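PDB 3EIR: protein-glutamine deamidase Cif from Burkholderia pseudomallei, which deamidates a glutamine side chain of host NEDD8 to glutamate, which abolishes cullin-RING ubiquitin ligase activity and arrests the host cell cycle. Local coordinates for residues D159-H164 / G256-A261. Numbering follows the deposited sequence.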
loop_
_atom_site.group_PDB
_atom_site.type_symbol
_atom_site.label_atom_id
_atom_site.label_comp_id
_atom_site.label_asym_id
_atom_site.label_seq_id
_atom_site.Cartn_x
_atom_site.Cartn_y
_atom_site.Cartn_z
ATOM N N ASP A 159 -8.256 6.951 -2.984
ATOM C CA ASP A 159 -8.485 8.381 -3.115
ATOM C C ASP A 159 -8.520 8.772 -4.595
ATOM O O ASP A 159 -7.479 8.940 -5.226
ATOM C CB ASP A 159 -7.408 9.162 -2.370
ATOM C CG ASP A 159 -7.751 10.626 -2.222
ATOM O OD1 ASP A 159 -8.350 11.186 -3.163
ATOM O OD2 ASP A 159 -7.415 11.216 -1.174
ATOM N N GLY A 160 -9.727 8.892 -5.136
ATOM C CA GLY A 160 -9.922 9.212 -6.540
ATOM C C GLY A 160 -9.579 10.656 -6.879
ATOM O O GLY A 160 -9.466 11.016 -8.054
ATOM N N ARG A 161 -9.432 11.490 -5.853
ATOM C CA ARG A 161 -9.023 12.871 -6.063
ATOM C C ARG A 161 -7.553 12.895 -6.447
ATOM O O ARG A 161 -7.171 13.542 -7.419
ATOM C CB ARG A 161 -9.270 13.718 -4.814
ATOM C CG ARG A 161 -10.707 13.665 -4.335
ATOM C CD ARG A 161 -10.890 12.705 -3.173
ATOM N NE ARG A 161 -11.299 13.423 -1.972
ATOM C CZ ARG A 161 -10.571 13.543 -0.869
ATOM N NH1 ARG A 161 -9.377 12.976 -0.775
ATOM N NH2 ARG A 161 -11.053 14.234 0.150
ATOM N N LEU A 162 -6.741 12.168 -5.678
ATOM C CA LEU A 162 -5.317 12.012 -5.947
ATOM C C LEU A 162 -5.017 11.018 -7.061
ATOM O O LEU A 162 -3.935 11.053 -7.648
ATOM C CB LEU A 162 -4.617 11.493 -4.693
ATOM C CG LEU A 162 -4.148 12.517 -3.673
ATOM C CD1 LEU A 162 -5.248 13.512 -3.362
ATOM C CD2 LEU A 162 -3.661 11.793 -2.410
ATOM N N GLY A 163 -5.953 10.109 -7.325
ATOM C CA GLY A 163 -5.660 8.957 -8.161
ATOM C C GLY A 163 -4.634 8.043 -7.504
ATOM O O GLY A 163 -3.666 7.607 -8.140
ATOM N N HIS A 164 -4.854 7.739 -6.227
ATOM C CA HIS A 164 -3.832 7.092 -5.426
ATOM C C HIS A 164 -4.453 6.186 -4.375
ATOM O O HIS A 164 -5.360 6.601 -3.654
ATOM C CB HIS A 164 -2.986 8.177 -4.747
ATOM C CG HIS A 164 -1.745 7.675 -4.072
ATOM N ND1 HIS A 164 -0.875 6.782 -4.666
ATOM C CD2 HIS A 164 -1.205 7.983 -2.869
ATOM C CE1 HIS A 164 0.135 6.546 -3.847
ATOM N NE2 HIS A 164 -0.041 7.263 -2.750
ATOM N N GLY A 256 -13.041 13.762 -8.099
ATOM C CA GLY A 256 -12.798 12.359 -7.808
ATOM C C GLY A 256 -13.452 11.892 -6.521
ATOM O O GLY A 256 -13.695 12.675 -5.605
ATOM N N LYS A 257 -13.724 10.595 -6.448
ATOM C CA LYS A 257 -14.427 10.024 -5.311
ATOM C C LYS A 257 -13.426 9.542 -4.256
ATOM O O LYS A 257 -12.299 9.180 -4.582
ATOM C CB LYS A 257 -15.306 8.863 -5.794
ATOM C CG LYS A 257 -16.495 8.537 -4.903
ATOM C CD LYS A 257 -17.472 7.591 -5.600
ATOM C CE LYS A 257 -18.372 8.323 -6.598
ATOM N NZ LYS A 257 -17.659 8.749 -7.838
ATOM N N LEU A 258 -13.844 9.556 -2.995
ATOM C CA LEU A 258 -13.036 9.035 -1.901
ATOM C C LEU A 258 -13.697 7.792 -1.312
ATOM O O LEU A 258 -14.900 7.780 -1.045
ATOM C CB LEU A 258 -12.841 10.094 -0.817
ATOM C CG LEU A 258 -12.094 9.654 0.444
ATOM C CD1 LEU A 258 -10.722 9.093 0.110
ATOM C CD2 LEU A 258 -11.980 10.825 1.399
ATOM N N ARG A 259 -12.903 6.746 -1.127
ATOM C CA ARG A 259 -13.398 5.487 -0.592
ATOM C C ARG A 259 -12.308 4.885 0.267
ATOM O O ARG A 259 -11.141 4.917 -0.113
ATOM C CB ARG A 259 -13.742 4.523 -1.733
ATOM C CG ARG A 259 -15.027 4.858 -2.472
ATOM C CD ARG A 259 -15.023 4.290 -3.886
ATOM N NE ARG A 259 -14.516 2.921 -3.933
ATOM C CZ ARG A 259 -15.262 1.839 -3.723
ATOM N NH1 ARG A 259 -16.558 1.963 -3.450
ATOM N NH2 ARG A 259 -14.714 0.632 -3.787
ATOM N N PHE A 260 -12.674 4.353 1.428
ATOM C CA PHE A 260 -11.710 3.629 2.248
ATOM C C PHE A 260 -12.370 2.488 3.018
ATOM O O PHE A 260 -13.584 2.478 3.237
ATOM C CB PHE A 260 -10.966 4.567 3.205
ATOM C CG PHE A 260 -11.864 5.319 4.140
ATOM C CD1 PHE A 260 -12.370 4.711 5.281
ATOM C CD2 PHE A 260 -12.194 6.645 3.891
ATOM C CE1 PHE A 260 -13.195 5.407 6.152
ATOM C CE2 PHE A 260 -13.018 7.343 4.758
ATOM C CZ PHE A 260 -13.519 6.722 5.890
ATOM N N ALA A 261 -11.559 1.524 3.419
ATOM C CA ALA A 261 -12.053 0.381 4.170
ATOM C C ALA A 261 -11.045 0.044 5.249
ATOM O O ALA A 261 -9.861 -0.099 4.962
ATOM C CB ALA A 261 -12.240 -0.807 3.245
#
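Arg161 lies against Gly256 and Leu258 where the tight hairpin turn between strands 152-159 and 164-170 meets the start of the edge strand 258-265, a worked example of an arginine filling the corner between a hairpin loop and a neighbouring strand in a papain-like fold. The strands meet antiparallel, Asp159 and Leu258 forming a non-hydrogen-bonded pair; just beyond it the backbone makes the join, Gly160 N donating to Lys257 O at 2.6 Å.

From CB the arginine chain turns away from its own carbonyl carbon (chi1 -55°), which carries CG to within 3.4 Å of Gly256 O. CD stays beside that oxygen and also reaches Leu258 CB. NE lies 3.8 Å from Leu258 CB, the chain having bent at chi2 and chi3. At the tip, Leu258 CD2 rests over one guanidinium face, displaced from the middle of the group toward Arg161 NH2, 3.7 Å away. NH2 donates instead to Leu217 O, outside the two segments. Arg161 NH1 forms a salt bridge with Asp159 OD2 at 2.7 Å, weak as a hydrogen bond; its nearly straight bond (175°) goes to OD1, which lies in the guanidinium plane.

That carboxylate organises the turn. Asp159 OD1 also accepts from Arg161 N in an Asx turn and from Leu162 N in an Asx motif, the latter donor approaching from above the carboxylate plane. Three N-H groups therefore grip one oxygen, a load that would be expected to stabilise the negative charge. The hairpin closes in a G1 bulge, Gly163 and His164 both facing Asp159, and His164, an inferred active-site residue, hydrogen-bonds Gln184 and the oxidised cysteine at position 109. Leu258 completes the contact by dividing its methyls: while CD2 takes the arginine, CD1 approaches Asp159 CA to 4.0 Å and lies 4.1 Å from Asp159 CG.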